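Long-range contacts in cellulose-binding protein, X158 (Saccharophagus degradans, PDB 2X34), which binds the long prenyl chain of ubiquinone-8 inside a YceI-like beta barrel and is implicated in plant cell wall breakdown: residues G111-Q116 and S133-K138; V129-P134 and V166-F171. One frame throughout, in Å; residues are numbered along the deposited sequence.

Both contacts involve strand 126-138, which lies between strand 109-121 and strand 163-173 in one antiparallel sheet, and both touch the tail of ubiquinone-8. They differ in how the strand meets its neighbours. In contact 1 the backbones of 111-116 and 133-138 stand apart, and apolar side chains, together with one water at the Ser-133 end, fill the interval. In contact 2 Val-129 pairs directly with Leu-170 through the backbone, and further along the side chain of Asn-131 bonds the facing strand instead. Ile-113, Ile-137, Val-129, Phe-168 and Leu-170 are buried against the ligand, whereas Ser-133, Gln-130 and Asp-167, with their polar groups, are partly exposed. Ser-133 and Pro-134 belong to both.

Contact 1 (G111-Q116 and S133-K138); sequences GVIDTQ and SPLLIK. With UQ8 (Ubiquinone-8), chain C.
Ile-113 and Leu-135 make the apolar centre of this contact, CG2 of the isoleucine resting 3.7 Å from CD1 of the leucine while the two side chains cross at about a right angle. With its CG anti to the backbone N (chi1 -179°), Leu-135 brings the same CD1 methyl across to Thr-115, where it lies 3.7 Å from OG1. One methyl thus fits between two residues of the facing strand. The backbones are too far apart to pair, the axes of the short strands approaching no closer than 9.1 Å, and side chains take up the distance.

Polar contact is left to a single water at the Ser-133 end. It hydrogen-bonds to Thr-115 OG1 at 2.8 Å, donates to Gln-116 O and accepts from Ser-133 N, bridging two backbone atoms too far apart to bond directly; the same carbonyl also takes the backbone N-H of Gln-132. Gln-116 turns its amide elsewhere, giving NE2 to Asp-99.

The ligand completes the packing. Ile-113 CD1 and Ile-137 CD1 converge on one branch methyl of the prenyl tail, C30 of ubiquinone-8, which lies 3.4 Å from Ile-137 CD1. Thr-115 turns its methyl to the tail as well, CG2 lying 3.9 Å from C35 of the ligand. Replacing Ile-137 with an alanine would probably leave C30 without one of its two isoleucine walls and open a gap beside Ile-113 CD1.

Here two strands of one hairpin splay apart; an antiparallel barrel lined with aliphatic side chains round an isoprenoid chain is consistent with the YceI-like fold.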
loop_
_atom_site.group_PDB
_atom_site.type_symbol
_atom_site.label_atom_id
_atom_site.label_comp_id
_atom_site.label_asym_id
_atom_site.label_seq_id
_atom_site.Cartn_x
_atom_site.Cartn_y
_atom_site.Cartn_z
ATOM N N GLY A 111 -7.738 10.181 -2.217
ATOM C CA GLY A 111 -8.290 9.832 -3.517
ATOM C C GLY A 111 -8.813 8.423 -3.475
ATOM O O GLY A 111 -8.503 7.671 -2.556
ATOM N N VAL A 112 -9.600 8.032 -4.459
ATOM C CA VAL A 112 -10.210 6.706 -4.422
ATOM C C VAL A 112 -9.453 5.794 -5.378
ATOM O O VAL A 112 -9.161 6.176 -6.504
ATOM C CB VAL A 112 -11.698 6.734 -4.785
ATOM C CG1 VAL A 112 -12.253 5.333 -4.916
ATOM C CG2 VAL A 112 -12.505 7.501 -3.729
ATOM N N ILE A 113 -9.112 4.607 -4.907
ATOM C CA ILE A 113 -8.587 3.537 -5.759
ATOM C C ILE A 113 -9.706 2.531 -6.000
ATOM O O ILE A 113 -10.141 1.826 -5.075
ATOM C CB ILE A 113 -7.390 2.849 -5.094
ATOM C CG1 ILE A 113 -6.277 3.857 -4.832
ATOM C CG2 ILE A 113 -6.861 1.663 -5.938
ATOM C CD1 ILE A 113 -5.259 3.331 -3.932
ATOM N N ASP A 114 -10.184 2.483 -7.240
ATOM C CA ASP A 114 -11.208 1.530 -7.649
ATOM C C ASP A 114 -10.502 0.328 -8.212
ATOM O O ASP A 114 -9.885 0.409 -9.285
ATOM C CB ASP A 114 -12.113 2.110 -8.737
ATOM C CG ASP A 114 -12.990 3.208 -8.222
ATOM O OD1 ASP A 114 -13.776 2.944 -7.290
ATOM O OD2 ASP A 114 -12.873 4.342 -8.735
ATOM N N THR A 115 -10.536 -0.775 -7.480
ATOM C CA THR A 115 -9.776 -1.930 -7.887
ATOM C C THR A 115 -10.480 -3.159 -7.338
ATOM O O THR A 115 -11.492 -3.025 -6.639
ATOM C CB THR A 115 -8.322 -1.820 -7.387
ATOM O OG1 THR A 115 -7.502 -2.833 -7.997
ATOM C CG2 THR A 115 -8.234 -1.910 -5.855
ATOM N N GLN A 116 -9.927 -4.335 -7.637
ATOM C CA GLN A 116 -10.441 -5.594 -7.146
ATOM C C GLN A 116 -9.399 -6.261 -6.226
ATOM O O GLN A 116 -8.222 -6.366 -6.575
ATOM C CB GLN A 116 -10.727 -6.483 -8.351
ATOM C CG GLN A 116 -11.567 -7.700 -8.077
ATOM C CD GLN A 116 -12.059 -8.321 -9.376
ATOM O OE1 GLN A 116 -11.267 -8.875 -10.134
ATOM N NE2 GLN A 116 -13.373 -8.214 -9.649
ATOM N N SER A 133 -5.407 -7.735 -9.386
ATOM C CA SER A 133 -4.880 -7.316 -10.675
ATOM C C SER A 133 -3.727 -6.386 -10.471
ATOM O O SER A 133 -3.623 -5.738 -9.425
ATOM C CB SER A 133 -5.957 -6.600 -11.489
ATOM O OG SER A 133 -7.023 -6.148 -10.665
ATOM N N PRO A 134 -2.872 -6.265 -11.486
ATOM C CA PRO A 134 -1.860 -5.236 -11.355
ATOM C C PRO A 134 -2.543 -3.897 -11.105
ATOM O O PRO A 134 -3.642 -3.645 -11.618
ATOM C CB PRO A 134 -1.119 -5.296 -12.693
ATOM C CG PRO A 134 -1.393 -6.736 -13.189
ATOM C CD PRO A 134 -2.803 -6.945 -12.798
ATOM N N LEU A 135 -1.913 -3.107 -10.252
ATOM C CA LEU A 135 -2.456 -1.866 -9.714
ATOM C C LEU A 135 -1.402 -0.796 -9.985
ATOM O O LEU A 135 -0.225 -0.996 -9.676
ATOM C CB LEU A 135 -2.663 -2.017 -8.198
ATOM C CG LEU A 135 -3.244 -0.876 -7.369
ATOM C CD1 LEU A 135 -4.603 -0.460 -7.928
ATOM C CD2 LEU A 135 -3.359 -1.289 -5.888
ATOM N N LEU A 136 -1.810 0.294 -10.624
ATOM C CA LEU A 136 -0.921 1.429 -10.910
ATOM C C LEU A 136 -1.357 2.685 -10.129
ATOM O O LEU A 136 -2.543 2.989 -10.029
ATOM C CB LEU A 136 -0.935 1.748 -12.400
ATOM C CG LEU A 136 -0.529 0.648 -13.392
ATOM C CD1 LEU A 136 -0.790 1.109 -14.817
ATOM C CD2 LEU A 136 0.920 0.231 -13.235
ATOM N N ILE A 137 -0.379 3.393 -9.585
ATOM C CA ILE A 137 -0.564 4.700 -8.976
ATOM C C ILE A 137 0.092 5.738 -9.885
ATOM O O ILE A 137 1.216 5.520 -10.330
ATOM C CB ILE A 137 0.141 4.775 -7.596
ATOM C CG1 ILE A 137 -0.585 3.922 -6.560
ATOM C CG2 ILE A 137 0.257 6.242 -7.098
ATOM C CD1 ILE A 137 -2.103 4.021 -6.583
ATOM N N LYS A 138 -0.618 6.831 -10.182
ATOM C CA LYS A 138 -0.051 7.949 -10.936
ATOM C C LYS A 138 0.347 9.028 -9.935
ATOM O O LYS A 138 -0.494 9.486 -9.157
ATOM C CB LYS A 138 -1.059 8.497 -11.938
ATOM C CG LYS A 138 -1.441 7.496 -13.032
ATOM C CD LYS A 138 -2.578 8.010 -13.883
ATOM C CE LYS A 138 -2.878 7.062 -15.066
ATOM N NZ LYS A 138 -1.615 6.642 -15.770
HETATM C C45 UQ8 C . -11.127 -6.733 1.735
HETATM C C44 UQ8 C . -10.605 -6.849 3.122
HETATM C C46 UQ8 C . -11.096 -8.043 3.913
HETATM C C43 UQ8 C . -9.735 -5.962 3.659
HETATM C C42 UQ8 C . -9.157 -4.728 2.981
HETATM C C41 UQ8 C . -7.658 -4.683 3.342
HETATM C C39 UQ8 C . -7.011 -3.459 2.763
HETATM C C40 UQ8 C . -7.170 -2.195 3.550
HETATM C C38 UQ8 C . -6.353 -3.520 1.591
HETATM C C37 UQ8 C . -5.668 -2.342 0.925
HETATM C C36 UQ8 C . -6.391 -2.044 -0.389
HETATM C C34 UQ8 C . -5.719 -1.034 -1.299
HETATM C C35 UQ8 C . -6.358 -0.787 -2.642
HETATM C C33 UQ8 C . -4.590 -0.395 -0.935
HETATM C C32 UQ8 C . -3.896 0.657 -1.815
HETATM C C31 UQ8 C . -2.377 0.460 -1.768
HETATM C C29 UQ8 C . -1.634 1.676 -2.296
HETATM C C30 UQ8 C . -1.865 2.158 -3.710
HETATM C C28 UQ8 C . -0.765 2.292 -1.475
HETATM C C27 UQ8 C . 0.078 3.511 -1.862
HETATM C C26 UQ8 C . 1.531 3.003 -1.870
HETATM C C24 UQ8 C . 2.570 4.092 -2.113
HETATM C C25 UQ8 C . 2.864 5.120 -1.058
HETATM C C23 UQ8 C . 3.199 4.071 -3.291
HETATM C C22 UQ8 C . 4.277 5.029 -3.780
HETATM C C21 UQ8 C . 3.664 6.058 -4.751
HETATM C C19 UQ8 C . 4.646 6.785 -5.653
HETATM C C20 UQ8 C . 4.065 7.689 -6.707
HETATM C C18 UQ8 C . 5.986 6.630 -5.549
HETATM C C17 UQ8 C . 6.988 7.369 -6.462
HETATM C C16 UQ8 C . 8.159 6.415 -6.676
HETATM C C14 UQ8 C . 9.314 6.838 -7.583
HETATM C C15 UQ8 C . 9.081 7.034 -9.061
HETATM C C13 UQ8 C . 10.546 6.997 -7.024
HETATM C C12 UQ8 C . 11.810 7.400 -7.792
HETATM C C11 UQ8 C . 13.034 6.600 -7.299
HETATM C C9 UQ8 C . 14.221 6.965 -8.151
HETATM C C10 UQ8 C . 14.336 6.283 -9.504
HETATM C C8 UQ8 C . 15.110 7.851 -7.663
HETATM C C7 UQ8 C . 16.369 8.374 -8.343
HETATM C C6 UQ8 C . 17.560 8.109 -7.464
HETATM C C1 UQ8 C . 17.952 8.931 -6.272
HETATM C C1M UQ8 C . 17.233 10.183 -5.834
HETATM C C2 UQ8 C . 19.151 8.512 -5.491
HETATM O O2 UQ8 C . 19.512 9.172 -4.518
HETATM C C3 UQ8 C . 19.955 7.326 -5.855
HETATM O O3 UQ8 C . 21.044 6.975 -5.078
HETATM C C3M UQ8 C . 22.135 7.855 -4.757
HETATM C C4 UQ8 C . 19.534 6.528 -7.030
HETATM O O4 UQ8 C . 20.176 5.386 -7.423
HETATM C C4M UQ8 C . 21.599 5.352 -7.577
HETATM C C5 UQ8 C . 18.364 6.926 -7.803
HETATM O O5 UQ8 C . 18.034 6.200 -8.727
HETATM O O HOH W 1 -5.962 -5.139 -8.022
#

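Contact 2 (V129-P134 and V166-F171); sequences VQNQSP and VDFVLF. With UQ8 (Ubiquinone-8), chain C.
Asn-131 and Phe-168 are joined through both polar and apolar parts. The amide oxygen OD1 of Asn-131 accepts from Phe-168 N at 3.0 Å, the donor tilted 31° from the amide carbonyl plane, and CB of the asparagine makes an off-centre CH-pi contact with the phenylalanine ring. On the other branch, ND2 gives a nearly straight bond of 2.9 Å to Asp-167 OD1, which lies in the amide plane although the nitrogen meets the carboxylate from above its own plane. Setting CG between the backbone N and the carbonyl carbon (chi1 53°) brings the whole amide over to strand 166-171.

Beside this, Val-129 and Leu-170 form an antiparallel hydrogen-bonded pair: Val-129 N reaches Leu-170 O at 2.7 Å, and Leu-170 N returns the bond to Val-129 O. Gln-130 and Val-169 run side by side on the other face of the sheet, with OE1 of the glutamine 3.6 Å from CG2 of the valine. The ring of Phe-168 presents its far end to the prenyl tail, CZ lying 3.6 Å from C34 of ubiquinone-8. Leu-170 CD1 packs on C38 of the ligand at the same distance.

Further out, the asparagine's ND2 also donates to Ser-133 O, and a water donates to both Asn-131 OD1 and Asp-167 OD1, so the amide is held from several directions and its flip is fixed. Leu-14 of strand 3-20 also touches the Phe-168 ring.

Where the strand pairing is interrupted, one side-chain amide thus supplies both an acceptor for a strand N-H and a donor for a carboxylate, while the side chains of Val-129, Val-166, Phe-168 and Leu-170 present hydrocarbon to the prenyl tail.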
loop_
_atom_site.group_PDB
_atom_site.type_symbol
_atom_site.label_atom_id
_atom_site.label_comp_id
_atom_site.label_asym_id
_atom_site.label_seq_id
_atom_site.Cartn_x
_atom_site.Cartn_y
_atom_site.Cartn_z
ATOM N N VAL A 129 -5.193 -10.932 2.071
ATOM C CA VAL A 129 -5.787 -9.919 1.188
ATOM C C VAL A 129 -4.698 -9.360 0.275
ATOM O O VAL A 129 -3.635 -8.939 0.726
ATOM C CB VAL A 129 -6.516 -8.821 1.965
ATOM C CG1 VAL A 129 -7.226 -7.844 1.025
ATOM C CG2 VAL A 129 -7.546 -9.432 2.961
ATOM N N GLN A 130 -4.959 -9.420 -1.025
ATOM C CA GLN A 130 -3.970 -8.990 -2.002
ATOM C C GLN A 130 -4.663 -8.367 -3.213
ATOM O O GLN A 130 -5.880 -8.579 -3.444
ATOM C CB GLN A 130 -3.027 -10.163 -2.337
ATOM C CG GLN A 130 -3.657 -11.306 -3.064
ATOM C CD GLN A 130 -2.736 -12.526 -3.077
ATOM O OE1 GLN A 130 -1.570 -12.440 -3.483
ATOM N NE2 GLN A 130 -3.247 -13.638 -2.634
ATOM N N ASN A 131 -3.947 -7.504 -3.922
ATOM C CA ASN A 131 -4.512 -6.914 -5.130
ATOM C C ASN A 131 -4.677 -8.029 -6.159
ATOM O O ASN A 131 -3.742 -8.771 -6.425
ATOM C CB ASN A 131 -3.672 -5.753 -5.682
ATOM C CG ASN A 131 -2.201 -6.113 -5.886
ATOM O OD1 ASN A 131 -1.493 -6.484 -4.935
ATOM N ND2 ASN A 131 -1.734 -6.008 -7.122
ATOM N N GLN A 132 -5.872 -8.148 -6.730
ATOM C CA GLN A 132 -6.173 -9.242 -7.669
ATOM C C GLN A 132 -5.454 -8.997 -8.993
ATOM O O GLN A 132 -4.948 -9.922 -9.613
ATOM C CB GLN A 132 -7.690 -9.396 -7.903
ATOM C CG GLN A 132 -8.090 -10.369 -9.063
ATOM C CD GLN A 132 -7.730 -11.829 -8.803
ATOM O OE1 GLN A 132 -7.452 -12.213 -7.683
ATOM N NE2 GLN A 132 -7.731 -12.639 -9.853
ATOM N N SER A 133 -5.407 -7.735 -9.386
ATOM C CA SER A 133 -4.880 -7.316 -10.675
ATOM C C SER A 133 -3.727 -6.386 -10.471
ATOM O O SER A 133 -3.623 -5.738 -9.425
ATOM C CB SER A 133 -5.957 -6.600 -11.489
ATOM O OG SER A 133 -7.023 -6.148 -10.665
ATOM N N PRO A 134 -2.872 -6.265 -11.486
ATOM C CA PRO A 134 -1.860 -5.236 -11.355
ATOM C C PRO A 134 -2.543 -3.897 -11.105
ATOM O O PRO A 134 -3.642 -3.645 -11.618
ATOM C CB PRO A 134 -1.119 -5.296 -12.693
ATOM C CG PRO A 134 -1.393 -6.736 -13.189
ATOM C CD PRO A 134 -2.803 -6.945 -12.798
ATOM N N VAL A 166 2.031 -0.982 -7.809
ATOM C CA VAL A 166 1.997 -1.273 -6.380
ATOM C C VAL A 166 1.404 -2.661 -6.245
ATOM O O VAL A 166 0.442 -3.002 -6.953
ATOM C CB VAL A 166 1.140 -0.235 -5.615
ATOM C CG1 VAL A 166 0.983 -0.647 -4.148
ATOM C CG2 VAL A 166 1.755 1.174 -5.735
ATOM N N ASP A 167 2.028 -3.475 -5.394
ATOM C CA ASP A 167 1.539 -4.811 -5.075
ATOM C C ASP A 167 1.621 -5.042 -3.590
ATOM O O ASP A 167 2.518 -4.517 -2.949
ATOM C CB ASP A 167 2.394 -5.843 -5.803
ATOM C CG ASP A 167 2.064 -5.928 -7.259
ATOM O OD1 ASP A 167 1.032 -6.549 -7.593
ATOM O OD2 ASP A 167 2.842 -5.380 -8.074
ATOM N N PHE A 168 0.682 -5.809 -3.035
ATOM C CA PHE A 168 0.700 -6.092 -1.604
ATOM C C PHE A 168 0.076 -7.427 -1.284
ATOM O O PHE A 168 -0.801 -7.902 -1.987
ATOM C CB PHE A 168 -0.008 -4.979 -0.802
ATOM C CG PHE A 168 -1.412 -4.656 -1.301
ATOM C CD1 PHE A 168 -2.526 -5.367 -0.833
ATOM C CD2 PHE A 168 -1.615 -3.628 -2.222
ATOM C CE1 PHE A 168 -3.800 -5.059 -1.281
ATOM C CE2 PHE A 168 -2.877 -3.327 -2.681
ATOM C CZ PHE A 168 -3.976 -4.054 -2.212
ATOM N N VAL A 169 0.575 -8.052 -0.226
ATOM C CA VAL A 169 -0.049 -9.238 0.349
ATOM C C VAL A 169 -0.147 -8.968 1.851
ATOM O O VAL A 169 0.876 -8.782 2.529
ATOM C CB VAL A 169 0.748 -10.517 0.039
ATOM C CG1 VAL A 169 0.100 -11.742 0.707
ATOM C CG2 VAL A 169 0.871 -10.705 -1.527
ATOM N N LEU A 170 -1.377 -8.902 2.343
ATOM C CA LEU A 170 -1.655 -8.559 3.727
ATOM C C LEU A 170 -2.329 -9.725 4.405
ATOM O O LEU A 170 -3.177 -10.414 3.796
ATOM C CB LEU A 170 -2.613 -7.360 3.814
ATOM C CG LEU A 170 -2.282 -6.161 2.935
ATOM C CD1 LEU A 170 -3.453 -5.175 2.883
ATOM C CD2 LEU A 170 -1.014 -5.489 3.401
ATOM N N PHE A 171 -1.981 -9.931 5.665
ATOM C CA PHE A 171 -2.554 -11.010 6.443
ATOM C C PHE A 171 -3.201 -10.370 7.654
ATOM O O PHE A 171 -2.548 -9.627 8.424
ATOM C CB PHE A 171 -1.480 -12.027 6.884
ATOM C CG PHE A 171 -0.785 -12.723 5.744
ATOM C CD1 PHE A 171 -1.270 -13.933 5.234
ATOM C CD2 PHE A 171 0.344 -12.163 5.162
ATOM C CE1 PHE A 171 -0.609 -14.589 4.162
ATOM C CE2 PHE A 171 0.994 -12.807 4.096
ATOM C CZ PHE A 171 0.508 -14.018 3.604
HETATM C C45 UQ8 C . -11.127 -6.733 1.735
HETATM C C44 UQ8 C . -10.605 -6.849 3.122
HETATM C C46 UQ8 C . -11.096 -8.043 3.913
HETATM C C43 UQ8 C . -9.735 -5.962 3.659
HETATM C C42 UQ8 C . -9.157 -4.728 2.981
HETATM C C41 UQ8 C . -7.658 -4.683 3.342
HETATM C C39 UQ8 C . -7.011 -3.459 2.763
HETATM C C40 UQ8 C . -7.170 -2.195 3.550
HETATM C C38 UQ8 C . -6.353 -3.520 1.591
HETATM C C37 UQ8 C . -5.668 -2.342 0.925
HETATM C C36 UQ8 C . -6.391 -2.044 -0.389
HETATM C C34 UQ8 C . -5.719 -1.034 -1.299
HETATM C C35 UQ8 C . -6.358 -0.787 -2.642
HETATM C C33 UQ8 C . -4.590 -0.395 -0.935
HETATM C C32 UQ8 C . -3.896 0.657 -1.815
HETATM C C31 UQ8 C . -2.377 0.460 -1.768
HETATM C C29 UQ8 C . -1.634 1.676 -2.296
HETATM C C30 UQ8 C . -1.865 2.158 -3.710
HETATM C C28 UQ8 C . -0.765 2.292 -1.475
HETATM C C27 UQ8 C . 0.078 3.511 -1.862
HETATM C C26 UQ8 C . 1.531 3.003 -1.870
HETATM C C24 UQ8 C . 2.570 4.092 -2.113
HETATM C C25 UQ8 C . 2.864 5.120 -1.058
HETATM C C23 UQ8 C . 3.199 4.071 -3.291
HETATM C C22 UQ8 C . 4.277 5.029 -3.780
HETATM C C21 UQ8 C . 3.664 6.058 -4.751
HETATM C C19 UQ8 C . 4.646 6.785 -5.653
HETATM C C20 UQ8 C . 4.065 7.689 -6.707
HETATM C C18 UQ8 C . 5.986 6.630 -5.549
HETATM C C17 UQ8 C . 6.988 7.369 -6.462
HETATM C C16 UQ8 C . 8.159 6.415 -6.676
HETATM C C14 UQ8 C . 9.314 6.838 -7.583
HETATM C C15 UQ8 C . 9.081 7.034 -9.061
HETATM C C13 UQ8 C . 10.546 6.997 -7.024
HETATM C C12 UQ8 C . 11.810 7.400 -7.792
HETATM C C11 UQ8 C . 13.034 6.600 -7.299
HETATM C C9 UQ8 C . 14.221 6.965 -8.151
HETATM C C10 UQ8 C . 14.336 6.283 -9.504
HETATM C C8 UQ8 C . 15.110 7.851 -7.663
HETATM C C7 UQ8 C . 16.369 8.374 -8.343
HETATM C C6 UQ8 C . 17.560 8.109 -7.464
HETATM C C1 UQ8 C . 17.952 8.931 -6.272
HETATM C C1M UQ8 C . 17.233 10.183 -5.834
HETATM C C2 UQ8 C . 19.151 8.512 -5.491
HETATM O O2 UQ8 C . 19.512 9.172 -4.518
HETATM C C3 UQ8 C . 19.955 7.326 -5.855
HETATM O O3 UQ8 C . 21.044 6.975 -5.078
HETATM C C3M UQ8 C . 22.135 7.855 -4.757
HETATM C C4 UQ8 C . 19.534 6.528 -7.030
HETATM O O4 UQ8 C . 20.176 5.386 -7.423
HETATM C C4M UQ8 C . 21.599 5.352 -7.577
HETATM C C5 UQ8 C . 18.364 6.926 -7.803
HETATM O O5 UQ8 C . 18.034 6.200 -8.727
HETATM O O HOH W 2 0.646 -8.628 -5.752
#